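Local coordinates for protein pollen receptor-like kinase 3 (Arabidopsis thaliana, PDB 5WLS) that probably acts in pollen as a serine/threonine receptor-like kinase, with an extracellular leucine-rich repeat domain structurally similar to the SERK family of co-receptors, at residues T25-N29 / G40-S44; R118-N124 / E142-N148; M135-L140 / P155-N161. All coordinates share one frame; numbering follows the deposited sequence.

Contact 1: T25-N29 / G40-S44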
ATOM      1  N   THR A  25       5.280  12.088 -26.370  1.00 69.04           N
ATOM      2  CA  THR A  25       4.648  10.884 -26.891  1.00 64.13           C
ATOM      3  C   THR A  25       3.543  10.425 -25.950  1.00 68.57           C
ATOM      4  O   THR A  25       3.595  10.663 -24.740  1.00 68.60           O
ATOM      5  CB  THR A  25       5.664   9.746 -27.087  1.00 61.91           C
ATOM      6  OG1 THR A  25       6.199   9.354 -25.816  1.00 61.36           O
ATOM      7  CG2 THR A  25       6.799  10.188 -28.000  1.00 61.59           C
ATOM      8  N   ASP A  26       2.542   9.760 -26.520  1.00 67.96           N
ATOM      9  CA  ASP A  26       1.379   9.322 -25.754  1.00 68.61           C
ATOM     10  C   ASP A  26       1.738   8.090 -24.928  1.00 62.87           C
ATOM     11  O   ASP A  26       2.292   7.128 -25.470  1.00 67.02           O
ATOM     12  CB  ASP A  26       0.209   9.019 -26.685  1.00 75.69           C
ATOM     13  CG  ASP A  26      -0.884   8.220 -26.008  1.00 87.53           C
ATOM     14  OD1 ASP A  26      -1.557   8.774 -25.114  1.00 91.06           O
ATOM     15  OD2 ASP A  26      -1.071   7.040 -26.371  1.00 93.18           O
ATOM     16  N   PRO A  27       1.434   8.078 -23.625  1.00 66.45           N
ATOM     17  CA  PRO A  27       1.865   6.960 -22.772  1.00 63.22           C
ATOM     18  C   PRO A  27       1.076   5.676 -22.972  1.00 65.40           C
ATOM     19  O   PRO A  27       1.469   4.652 -22.404  1.00 58.65           O
ATOM     20  CB  PRO A  27       1.675   7.511 -21.353  1.00 57.06           C
ATOM     21  CG  PRO A  27       0.573   8.500 -21.495  1.00 59.55           C
ATOM     22  CD  PRO A  27       0.745   9.126 -22.855  1.00 66.27           C
ATOM     23  N   CYS A  28      -0.004   5.683 -23.748  1.00 74.21           N
ATOM     24  CA  CYS A  28      -0.764   4.474 -24.035  1.00 65.68           C
ATOM     25  C   CYS A  28      -0.498   3.914 -25.426  1.00 64.02           C
ATOM     26  O   CYS A  28      -1.164   2.958 -25.830  1.00 72.56           O
ATOM     27  CB  CYS A  28      -2.270   4.708 -23.834  1.00 65.79           C
ATOM     28  SG  CYS A  28      -2.715   5.399 -22.244  1.00 70.04           S
ATOM     29  N   ASN A  29       0.494   4.444 -26.147  1.00 57.41           N
ATOM     30  CA  ASN A  29       0.854   3.885 -27.443  1.00 66.81           C
ATOM     31  C   ASN A  29       1.387   2.457 -27.343  1.00 74.43           C
ATOM     32  O   ASN A  29       1.495   1.778 -28.371  1.00 81.68           O
ATOM     33  CB  ASN A  29       1.894   4.780 -28.123  1.00 67.47           C
ATOM     34  CG  ASN A  29       3.190   4.887 -27.333  1.00 67.44           C
ATOM     35  OD1 ASN A  29       3.387   4.216 -26.317  1.00 69.77           O
ATOM     36  ND2 ASN A  29       4.090   5.733 -27.813  1.00 61.81           N
ATOM     37  N   GLY A  40      -6.925   1.727 -24.009  1.00 80.61           N
ATOM     38  CA  GLY A  40      -5.948   2.218 -24.936  1.00 74.26           C
ATOM     39  C   GLY A  40      -5.921   3.711 -25.033  1.00 77.40           C
ATOM     40  O   GLY A  40      -5.340   4.247 -25.974  1.00 82.39           O
ATOM     41  N   GLN A  41      -6.559   4.405 -24.094  1.00 77.73           N
ATOM     42  CA  GLN A  41      -6.682   5.855 -24.141  1.00 78.44           C
ATOM     43  C   GLN A  41      -6.048   6.515 -22.927  1.00 73.65           C
ATOM     44  O   GLN A  41      -5.218   7.418 -23.089  1.00 77.29           O
ATOM     45  CB  GLN A  41      -8.150   6.300 -24.296  1.00 80.42           C
ATOM     46  CG  GLN A  41      -9.073   5.971 -23.147  1.00 84.88           C
ATOM     47  CD  GLN A  41     -10.492   5.735 -23.594  1.00 93.82           C
ATOM     48  OE1 GLN A  41     -10.816   5.880 -24.772  1.00 99.28           O
ATOM     49  NE2 GLN A  41     -11.355   5.379 -22.650  1.00 91.45           N
ATOM     50  N   THR A  42      -6.418   6.112 -21.710  1.00 70.34           N
ATOM     51  CA  THR A  42      -6.073   6.902 -20.534  1.00 64.37           C
ATOM     52  C   THR A  42      -5.279   6.071 -19.532  1.00 65.38           C
ATOM     53  O   THR A  42      -5.414   4.854 -19.471  1.00 65.67           O
ATOM     54  CB  THR A  42      -7.330   7.476 -19.865  1.00 64.60           C
ATOM     55  OG1 THR A  42      -6.953   8.320 -18.770  1.00 72.27           O
ATOM     56  CG2 THR A  42      -8.234   6.362 -19.366  1.00 64.73           C
ATOM     57  N   VAL A  43      -4.430   6.739 -18.757  1.00 60.25           N
ATOM     58  CA  VAL A  43      -3.531   6.044 -17.841  1.00 54.08           C
ATOM     59  C   VAL A  43      -4.300   5.621 -16.595  1.00 56.25           C
ATOM     60  O   VAL A  43      -5.007   6.429 -15.981  1.00 60.35           O
ATOM     61  CB  VAL A  43      -2.329   6.931 -17.484  1.00 51.86           C
ATOM     62  CG1 VAL A  43      -1.535   6.319 -16.340  1.00 49.69           C
ATOM     63  CG2 VAL A  43      -1.443   7.128 -18.703  1.00 47.88           C
ATOM     64  N   SER A  44      -4.160   4.347 -16.217  1.00 53.54           N
ATOM     65  CA  SER A  44      -4.872   3.775 -15.077  1.00 51.01           C
ATOM     66  C   SER A  44      -3.969   3.099 -14.049  1.00 51.22           C
ATOM     67  O   SER A  44      -4.419   2.866 -12.915  1.00 53.34           O
ATOM     68  CB  SER A  44      -5.916   2.757 -15.559  1.00 47.84           C
ATOM     69  OG  SER A  44      -5.305   1.734 -16.327  1.00 48.95           O
TER
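Cys-28, which has the largest share of the contact with Gly-40 to Val-43, is steadied from within its own loop by Asp-26: Asp-26 OD2 lies 3.1 Å from Cys-28 N, a weak hydrogen bond bent to 130° at the hydrogen. A second weak bond, from Asn-29 N to Asp-26 O at 3.3 Å, spans the type I turn from Asp-26 to Asn-29. Aspartate suits the first place of this turn because its short carboxylate can fold back to the amide of Cys-28, and proline suits the second because its ring already holds phi near the value required there. The turn presents Cys-28 to the other segment. With SG anti to the carbonyl carbon (chi1 -52°), the sulfur is directed to the backbone of Gln-41, and SG comes to 3.3 Å from Gln-41 O. This is a packing contact, since the sulfur is bonded to Cys-37 in a disulfide and has no proton to offer. Cys-28 CB rests 3.8 Å from Gly-40 O. Glycine fits that position, whose positive phi belongs to the tight reversal between two strands, while the side chain of Gln-41 points away. On the buried side, Pro-27 and Val-43 cross at about a right angle, with Pro-27 CG 3.7 Å from Val-43 CG2. The same methyl also touches Cys-28 SG at 4.1 Å, so one branch of a beta-branched residue meets both ring and sulfur. The contact belongs to the N-terminal cap of the leucine-rich repeat domain, where the disulfide ties this loop to strand 35-38. Val-43 packs on Ile-35 and Cys-37 of that antiparallel strand and on Leu-65, and Ser-44 carries the backbone pairing on toward strand 70-72.

Contact 2: R118-N124 / E142-N148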
ATOM      1  N   ARG A 118      -6.653  -3.388  -2.233  1.00 43.61           N
ATOM      2  CA  ARG A 118      -5.376  -4.014  -1.952  1.00 42.41           C
ATOM      3  C   ARG A 118      -4.367  -3.001  -1.444  1.00 41.36           C
ATOM      4  O   ARG A 118      -4.165  -1.953  -2.066  1.00 41.73           O
ATOM      5  CB  ARG A 118      -4.823  -4.723  -3.178  1.00 53.15           C
ATOM      6  CG  ARG A 118      -5.352  -6.069  -3.684  1.00 62.45           C
ATOM      7  CD  ARG A 118      -4.568  -5.878  -4.956  1.00 60.15           C
ATOM      8  NE  ARG A 118      -3.293  -6.549  -4.819  1.00 79.92           N
ATOM      9  CZ  ARG A 118      -2.593  -7.175  -5.749  1.00 89.57           C
ATOM     10  NH1 ARG A 118      -2.974  -7.215  -7.016  1.00 86.05           N
ATOM     11  NH2 ARG A 118      -1.418  -7.677  -5.389  1.00102.61           N
ATOM     12  N   VAL A 119      -3.765  -3.311  -0.297  1.00 31.38           N
ATOM     13  CA  VAL A 119      -2.739  -2.485   0.341  1.00 40.00           C
ATOM     14  C   VAL A 119      -1.600  -3.407   0.766  1.00 41.82           C
ATOM     15  O   VAL A 119      -1.749  -4.186   1.721  1.00 40.49           O
ATOM     16  CB  VAL A 119      -3.286  -1.718   1.550  1.00 30.74           C
ATOM     17  CG1 VAL A 119      -2.165  -0.981   2.249  1.00 30.83           C
ATOM     18  CG2 VAL A 119      -4.382  -0.755   1.113  1.00 32.34           C
ATOM     19  N   PHE A 120      -0.475  -3.334   0.057  1.00 33.76           N
ATOM     20  CA  PHE A 120       0.725  -4.096   0.385  1.00 38.35           C
ATOM     21  C   PHE A 120       1.789  -3.097   0.830  1.00 41.60           C
ATOM     22  O   PHE A 120       2.325  -2.345   0.010  1.00 43.63           O
ATOM     23  CB  PHE A 120       1.208  -4.922  -0.808  1.00 35.05           C
ATOM     24  CG  PHE A 120       0.291  -6.063  -1.191  1.00 37.17           C
ATOM     25  CD1 PHE A 120       0.813  -7.299  -1.531  1.00 48.91           C
ATOM     26  CD2 PHE A 120      -1.084  -5.897  -1.232  1.00 49.80           C
ATOM     27  CE1 PHE A 120      -0.020  -8.345  -1.890  1.00 44.43           C
ATOM     28  CE2 PHE A 120      -1.920  -6.935  -1.586  1.00 58.59           C
ATOM     29  CZ  PHE A 120      -1.386  -8.162  -1.917  1.00 44.93           C
ATOM     30  N   LEU A 121       2.093  -3.089   2.130  1.00 34.48           N
ATOM     31  CA  LEU A 121       3.123  -2.220   2.695  1.00 36.40           C
ATOM     32  C   LEU A 121       4.238  -3.029   3.343  1.00 38.55           C
ATOM     33  O   LEU A 121       5.004  -2.492   4.149  1.00 30.54           O
ATOM     34  CB  LEU A 121       2.513  -1.248   3.705  1.00 29.97           C
ATOM     35  CG  LEU A 121       1.395  -0.346   3.184  1.00 40.47           C
ATOM     36  CD1 LEU A 121       0.921   0.619   4.265  1.00 35.74           C
ATOM     37  CD2 LEU A 121       1.848   0.409   1.942  1.00 40.29           C
ATOM     38  N   ASP A 122       4.327  -4.315   3.016  1.00 38.83           N
ATOM     39  CA  ASP A 122       5.221  -5.218   3.720  1.00 38.10           C
ATOM     40  C   ASP A 122       6.681  -4.813   3.551  1.00 37.51           C
ATOM     41  O   ASP A 122       7.090  -4.277   2.518  1.00 31.43           O
ATOM     42  CB  ASP A 122       5.034  -6.651   3.217  1.00 40.45           C
ATOM     43  CG  ASP A 122       5.137  -6.759   1.706  1.00 42.37           C
ATOM     44  OD1 ASP A 122       4.616  -5.867   1.004  1.00 49.05           O
ATOM     45  OD2 ASP A 122       5.760  -7.726   1.221  1.00 56.79           O
ATOM     46  N   ASN A 123       7.461  -5.073   4.601  1.00 41.20           N
ATOM     47  CA  ASN A 123       8.920  -4.974   4.576  1.00 35.84           C
ATOM     48  C   ASN A 123       9.407  -3.553   4.301  1.00 42.16           C
ATOM     49  O   ASN A 123      10.436  -3.341   3.654  1.00 39.77           O
ATOM     50  CB  ASN A 123       9.517  -5.960   3.571  1.00 32.51           C
ATOM     51  CG  ASN A 123       9.266  -7.398   3.963  1.00 43.51           C
ATOM     52  OD1 ASN A 123       9.602  -7.820   5.069  1.00 42.61           O
ATOM     53  ND2 ASN A 123       8.662  -8.162   3.058  1.00 45.94           N
ATOM     54  N   ASN A 124       8.671  -2.565   4.804  1.00 31.58           N
ATOM     55  CA  ASN A 124       9.230  -1.226   4.922  1.00 36.61           C
ATOM     56  C   ASN A 124       9.726  -1.066   6.351  1.00 40.38           C
ATOM     57  O   ASN A 124      10.042  -2.065   7.006  1.00 32.12           O
ATOM     58  CB  ASN A 124       8.198  -0.163   4.544  1.00 37.17           C
ATOM     59  CG  ASN A 124       7.988  -0.073   3.042  1.00 44.37           C
ATOM     60  OD1 ASN A 124       8.266   0.955   2.426  1.00 49.08           O
ATOM     61  ND2 ASN A 124       7.510  -1.159   2.443  1.00 67.79           N
ATOM     62  N   GLU A 142      -7.229  -7.356   0.543  1.00 39.54           N
ATOM     63  CA  GLU A 142      -5.892  -7.877   0.802  1.00 40.87           C
ATOM     64  C   GLU A 142      -5.075  -6.806   1.512  1.00 43.06           C
ATOM     65  O   GLU A 142      -4.841  -5.726   0.956  1.00 47.09           O
ATOM     66  CB  GLU A 142      -5.219  -8.295  -0.506  1.00 42.80           C
ATOM     67  CG  GLU A 142      -5.945  -9.435  -1.198  1.00 53.87           C
ATOM     68  CD  GLU A 142      -5.613  -9.524  -2.669  1.00 61.89           C
ATOM     69  OE1 GLU A 142      -6.533  -9.346  -3.494  1.00 65.19           O
ATOM     70  OE2 GLU A 142      -4.432  -9.769  -2.998  1.00 67.35           O
ATOM     71  N   LEU A 143      -4.622  -7.116   2.729  1.00 30.73           N
ATOM     72  CA  LEU A 143      -3.813  -6.191   3.517  1.00 44.23           C
ATOM     73  C   LEU A 143      -2.573  -6.928   3.995  1.00 46.71           C
ATOM     74  O   LEU A 143      -2.664  -7.822   4.842  1.00 41.21           O
ATOM     75  CB  LEU A 143      -4.604  -5.622   4.694  1.00 37.77           C
ATOM     76  CG  LEU A 143      -3.785  -4.742   5.640  1.00 44.09           C
ATOM     77  CD1 LEU A 143      -3.259  -3.510   4.913  1.00 43.24           C
ATOM     78  CD2 LEU A 143      -4.597  -4.328   6.862  1.00 30.05           C
ATOM     79  N   HIS A 144      -1.419  -6.555   3.452  1.00 40.28           N
ATOM     80  CA  HIS A 144      -0.154  -7.182   3.809  1.00 43.16           C
ATOM     81  C   HIS A 144       0.764  -6.125   4.401  1.00 39.55           C
ATOM     82  O   HIS A 144       1.154  -5.176   3.712  1.00 30.11           O
ATOM     83  CB  HIS A 144       0.487  -7.859   2.593  1.00 45.21           C
ATOM     84  CG  HIS A 144      -0.288  -9.035   2.081  1.00 45.62           C
ATOM     85  ND1 HIS A 144       0.073  -9.730   0.946  1.00 49.24           N
ATOM     86  CD2 HIS A 144      -1.406  -9.639   2.551  1.00 51.60           C
ATOM     87  CE1 HIS A 144      -0.788 -10.711   0.739  1.00 50.49           C
ATOM     88  NE2 HIS A 144      -1.695 -10.677   1.699  1.00 48.86           N
ATOM     89  N   MET A 145       1.109  -6.297   5.680  1.00 32.89           N
ATOM     90  CA  MET A 145       1.891  -5.322   6.429  1.00 35.10           C
ATOM     91  C   MET A 145       3.059  -5.986   7.145  1.00 33.47           C
ATOM     92  O   MET A 145       3.654  -5.378   8.041  1.00 32.94           O
ATOM     93  CB  MET A 145       1.022  -4.582   7.450  1.00 32.11           C
ATOM     94  CG  MET A 145      -0.167  -3.837   6.870  1.00 51.34           C
ATOM     95  SD  MET A 145      -1.079  -2.952   8.148  1.00 63.41           S
ATOM     96  CE  MET A 145      -0.435  -1.297   7.926  1.00 50.36           C
ATOM     97  N   GLN A 146       3.382  -7.223   6.785  1.00 29.95           N
ATOM     98  CA  GLN A 146       4.388  -7.975   7.518  1.00 30.38           C
ATOM     99  C   GLN A 146       5.764  -7.334   7.385  1.00 30.80           C
ATOM    100  O   GLN A 146       6.063  -6.644   6.409  1.00 30.86           O
ATOM    101  CB  GLN A 146       4.444  -9.423   7.023  1.00 30.84           C
ATOM    102  CG  GLN A 146       5.063  -9.600   5.649  1.00 31.32           C
ATOM    103  CD  GLN A 146       4.038  -9.548   4.538  1.00 40.08           C
ATOM    104  OE1 GLN A 146       2.957  -8.982   4.703  1.00 36.75           O
ATOM    105  NE2 GLN A 146       4.375 -10.131   3.394  1.00 31.71           N
ATOM    106  N   GLY A 147       6.602  -7.559   8.394  1.00 31.17           N
ATOM    107  CA  GLY A 147       7.991  -7.154   8.307  1.00 31.80           C
ATOM    108  C   GLY A 147       8.256  -5.679   8.489  1.00 41.78           C
ATOM    109  O   GLY A 147       9.244  -5.166   7.953  1.00 40.68           O
ATOM    110  N   ASN A 148       7.404  -4.974   9.229  1.00 32.15           N
ATOM    111  CA  ASN A 148       7.611  -3.584   9.589  1.00 32.67           C
ATOM    112  C   ASN A 148       7.977  -3.537  11.075  1.00 31.47           C
ATOM    113  O   ASN A 148       8.524  -4.517  11.608  1.00 31.87           O
ATOM    114  CB  ASN A 148       6.358  -2.784   9.242  1.00 39.72           C
ATOM    115  CG  ASN A 148       6.227  -2.506   7.761  1.00 39.85           C
ATOM    116  OD1 ASN A 148       6.889  -1.619   7.221  1.00 30.79           O
ATOM    117  ND2 ASN A 148       5.364  -3.262   7.096  1.00 30.21           N
TER
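Parallel strands 118-120 and 142-144 pair side by side near the middle of the long sheet, and the contact runs on into the turns beyond them. Backbone bonds link them, the shortest from Leu-121 N, just past the first strand, to His-144 O at 2.8 Å; Asn-123 N then binds Gln-146 O. On one face, Phe-120 and His-144 lie alongside each other with ring centroids 4.3 Å apart and planes at 48°, while His-144 NE2 is hydrogen-bonded to Ser-166 OG. Glu-142 OE2 comes to the edge of the Phe-120 ring, 3.6 Å from CZ. The same oxygen lies over the guanidinium face of Arg-118, 3.9 Å from NE, a long salt bridge with no N-H aimed at it. Val-119 and Leu-143 point to the opposite, buried face. These are successive leucine-rich repeats, and Asn-148 is a rung of their asparagine ladder: ND2 donates to Leu-121 O at 3.1 Å and to Met-145 O of its own segment at 2.9 Å, both partners in the amide plane, while OD1 accepts from Leu-126 N. A leucine in its place would probably leave Leu-126 N without its acceptor and take from Leu-121 O and Met-145 O the donor that joins them.

Contact 3: M135-L140 / P155-N161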
ATOM      1  N   MET A 135      -8.684  -0.380   9.103  1.00 42.00           N
ATOM      2  CA  MET A 135      -9.542  -1.504   9.447  1.00 48.03           C
ATOM      3  C   MET A 135     -11.022  -1.138   9.430  1.00 57.90           C
ATOM      4  O   MET A 135     -11.854  -1.951   9.845  1.00 61.10           O
ATOM      5  CB  MET A 135      -9.151  -2.058  10.818  1.00 52.06           C
ATOM      6  CG  MET A 135      -7.662  -2.321  10.976  1.00 59.40           C
ATOM      7  SD  MET A 135      -6.991  -3.423   9.714  1.00 54.48           S
ATOM      8  CE  MET A 135      -7.366  -5.024  10.423  1.00 54.75           C
ATOM      9  N   GLN A 136     -11.365   0.061   8.961  1.00 56.05           N
ATOM     10  CA  GLN A 136     -12.749   0.459   8.748  1.00 50.95           C
ATOM     11  C   GLN A 136     -13.136   0.440   7.275  1.00 53.93           C
ATOM     12  O   GLN A 136     -14.286   0.745   6.946  1.00 67.06           O
ATOM     13  CB  GLN A 136     -13.005   1.854   9.329  1.00 48.70           C
ATOM     14  CG  GLN A 136     -13.019   1.919  10.852  1.00 52.27           C
ATOM     15  CD  GLN A 136     -14.144   1.109  11.471  1.00 59.54           C
ATOM     16  OE1 GLN A 136     -15.270   1.105  10.972  1.00 68.32           O
ATOM     17  NE2 GLN A 136     -13.844   0.422  12.567  1.00 54.94           N
ATOM     18  N   LEU A 137     -12.206   0.092   6.386  1.00 52.08           N
ATOM     19  CA  LEU A 137     -12.505  -0.006   4.962  1.00 50.28           C
ATOM     20  C   LEU A 137     -13.344  -1.252   4.711  1.00 52.99           C
ATOM     21  O   LEU A 137     -12.860  -2.378   4.866  1.00 56.92           O
ATOM     22  CB  LEU A 137     -11.216  -0.045   4.146  1.00 45.91           C
ATOM     23  CG  LEU A 137     -10.290   1.169   4.235  1.00 51.82           C
ATOM     24  CD1 LEU A 137      -8.976   0.891   3.518  1.00 54.19           C
ATOM     25  CD2 LEU A 137     -10.969   2.408   3.670  1.00 48.70           C
ATOM     26  N   ALA A 138     -14.608  -1.055   4.331  1.00 48.65           N
ATOM     27  CA  ALA A 138     -15.496  -2.182   4.076  1.00 57.27           C
ATOM     28  C   ALA A 138     -15.090  -2.983   2.846  1.00 56.78           C
ATOM     29  O   ALA A 138     -15.423  -4.170   2.760  1.00 62.36           O
ATOM     30  CB  ALA A 138     -16.937  -1.690   3.924  1.00 57.46           C
ATOM     31  N   GLY A 139     -14.384  -2.373   1.899  1.00 56.40           N
ATOM     32  CA  GLY A 139     -14.002  -3.028   0.667  1.00 42.93           C
ATOM     33  C   GLY A 139     -12.574  -3.528   0.607  1.00 47.56           C
ATOM     34  O   GLY A 139     -12.132  -3.959  -0.463  1.00 48.02           O
ATOM     35  N   LEU A 140     -11.839  -3.495   1.717  1.00 46.14           N
ATOM     36  CA  LEU A 140     -10.452  -3.946   1.719  1.00 44.50           C
ATOM     37  C   LEU A 140     -10.425  -5.466   1.637  1.00 47.96           C
ATOM     38  O   LEU A 140     -11.027  -6.148   2.473  1.00 50.13           O
ATOM     39  CB  LEU A 140      -9.738  -3.467   2.980  1.00 44.20           C
ATOM     40  CG  LEU A 140      -8.256  -3.828   3.111  1.00 42.23           C
ATOM     41  CD1 LEU A 140      -7.442  -3.238   1.963  1.00 43.39           C
ATOM     42  CD2 LEU A 140      -7.703  -3.412   4.465  1.00 40.03           C
ATOM     43  N   PRO A 155      -6.265  -2.576  15.405  1.00 44.55           N
ATOM     44  CA  PRO A 155      -7.605  -1.998  15.454  1.00 47.96           C
ATOM     45  C   PRO A 155      -8.648  -3.028  15.067  1.00 52.25           C
ATOM     46  O   PRO A 155      -8.353  -3.989  14.336  1.00 45.88           O
ATOM     47  CB  PRO A 155      -7.533  -0.858  14.420  1.00 52.91           C
ATOM     48  CG  PRO A 155      -6.081  -0.556  14.282  1.00 53.25           C
ATOM     49  CD  PRO A 155      -5.385  -1.867  14.462  1.00 48.41           C
ATOM     50  N   PRO A 156      -9.883  -2.877  15.541  1.00 58.20           N
ATOM     51  CA  PRO A 156     -10.935  -3.817  15.147  1.00 50.94           C
ATOM     52  C   PRO A 156     -11.314  -3.627  13.688  1.00 45.45           C
ATOM     53  O   PRO A 156     -11.190  -2.536  13.126  1.00 43.89           O
ATOM     54  CB  PRO A 156     -12.100  -3.457  16.076  1.00 48.83           C
ATOM     55  CG  PRO A 156     -11.865  -2.021  16.416  1.00 52.41           C
ATOM     56  CD  PRO A 156     -10.373  -1.862  16.488  1.00 49.32           C
ATOM     57  N   LEU A 157     -11.796  -4.706  13.079  1.00 51.32           N
ATOM     58  CA  LEU A 157     -12.240  -4.685  11.694  1.00 53.17           C
ATOM     59  C   LEU A 157     -13.755  -4.547  11.654  1.00 52.96           C
ATOM     60  O   LEU A 157     -14.469  -5.275  12.352  1.00 59.06           O
ATOM     61  CB  LEU A 157     -11.787  -5.947  10.959  1.00 37.62           C
ATOM     62  CG  LEU A 157     -12.271  -6.163   9.526  1.00 46.40           C
ATOM     63  CD1 LEU A 157     -11.665  -5.149   8.576  1.00 32.41           C
ATOM     64  CD2 LEU A 157     -11.896  -7.559   9.092  1.00 49.67           C
ATOM     65  N   THR A 158     -14.238  -3.616  10.836  1.00 42.38           N
ATOM     66  CA  THR A 158     -15.661  -3.304  10.805  1.00 46.34           C
ATOM     67  C   THR A 158     -16.462  -4.452  10.204  1.00 50.22           C
ATOM     68  O   THR A 158     -16.040  -5.084   9.231  1.00 54.50           O
ATOM     69  CB  THR A 158     -15.903  -2.019  10.015  1.00 52.87           C
ATOM     70  OG1 THR A 158     -17.310  -1.768   9.918  1.00 70.71           O
ATOM     71  CG2 THR A 158     -15.305  -2.122   8.618  1.00 45.12           C
ATOM     72  N   ASP A 159     -17.620  -4.733  10.808  1.00 56.49           N
ATOM     73  CA  ASP A 159     -18.513  -5.756  10.273  1.00 50.84           C
ATOM     74  C   ASP A 159     -18.954  -5.446   8.851  1.00 52.55           C
ATOM     75  O   ASP A 159     -19.407  -6.351   8.143  1.00 52.97           O
ATOM     76  CB  ASP A 159     -19.745  -5.916  11.166  1.00 54.01           C
ATOM     77  CG  ASP A 159     -19.435  -6.627  12.464  1.00 70.09           C
ATOM     78  OD1 ASP A 159     -18.485  -7.438  12.490  1.00 77.00           O
ATOM     79  OD2 ASP A 159     -20.148  -6.379  13.458  1.00 79.62           O
ATOM     80  N   GLY A 160     -18.831  -4.190   8.416  1.00 42.71           N
ATOM     81  CA  GLY A 160     -19.194  -3.839   7.058  1.00 45.13           C
ATOM     82  C   GLY A 160     -18.290  -4.454   6.012  1.00 56.89           C
ATOM     83  O   GLY A 160     -18.666  -4.508   4.836  1.00 65.99           O
ATOM     84  N   ASN A 161     -17.106  -4.916   6.413  1.00 54.61           N
ATOM     85  CA  ASN A 161     -16.211  -5.603   5.491  1.00 46.03           C
ATOM     86  C   ASN A 161     -16.653  -7.057   5.368  1.00 49.55           C
ATOM     87  O   ASN A 161     -16.759  -7.769   6.374  1.00 52.82           O
ATOM     88  CB  ASN A 161     -14.764  -5.515   5.972  1.00 42.11           C
ATOM     89  CG  ASN A 161     -13.770  -6.105   4.980  1.00 45.42           C
ATOM     90  OD1 ASN A 161     -13.957  -7.205   4.462  1.00 48.16           O
ATOM     91  ND2 ASN A 161     -12.703  -5.360   4.708  1.00 59.36           N
TER
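Asn-161 uses a single amide nitrogen to hold two carbonyls of the neighbouring loop: ND2 donates to Leu-140 O at 2.9 Å, nearly straight at 165° and on a lone pair, and to Leu-137 O at 3.0 Å, tilted from the amide plane. Both segments are loops of successive leucine-rich repeats, lying between the short second strand of one repeat and the next strand of the main sheet. With CG anti to the backbone N (chi1 -175°), the amide reaches across to the type I turn from Leu-137 to Leu-140. OD1 accepts from Val-163 N and Leu-164 N, so both ends of the group are used and its rotation is fixed; asparagine, short and two-sided, suits this place. The other bond across the loops runs from Thr-158 N to Met-135 O at 3.1 Å. Thr-158 also opens its own turn, its OG1 accepting from Gly-160 N in an ST turn, while its CG2 lies 3.5 Å from Gln-136 O. Outward from these bonds the contact is packing. Met-135 CG lies 3.7 Å from Pro-155 CB, the two side chains crossing at about a right angle; beyond CG the flexible chain bends at chi2 and chi3, and the side chain also packs on Ile-182 of helix 180-183. Toward the solvent the small side chain of Ala-138 fits close against the opposite turn, with its CB 3.4 Å from Gly-160 O.

From the N terminus, contact 1 comes first and closes the loop that contains strand 35-38, tying the N-terminal cap to the first strands of the long sheet. It is complete before contact 2 opens, about 29 Å away between centres, yet both reach that same sheet. Contacts 2 and 3 cross along the chain: segment 135-140 falls between the strands of contact 2, and segment 142-148 falls between the loops of contact 3. Each therefore joins the same pair of successive repeats, one through the sheet and the other through the returning loops. They meet in the interior, where Leu-143 CD2 lies 3.8 Å from Met-135 SD and Leu-140 packs against Val-119.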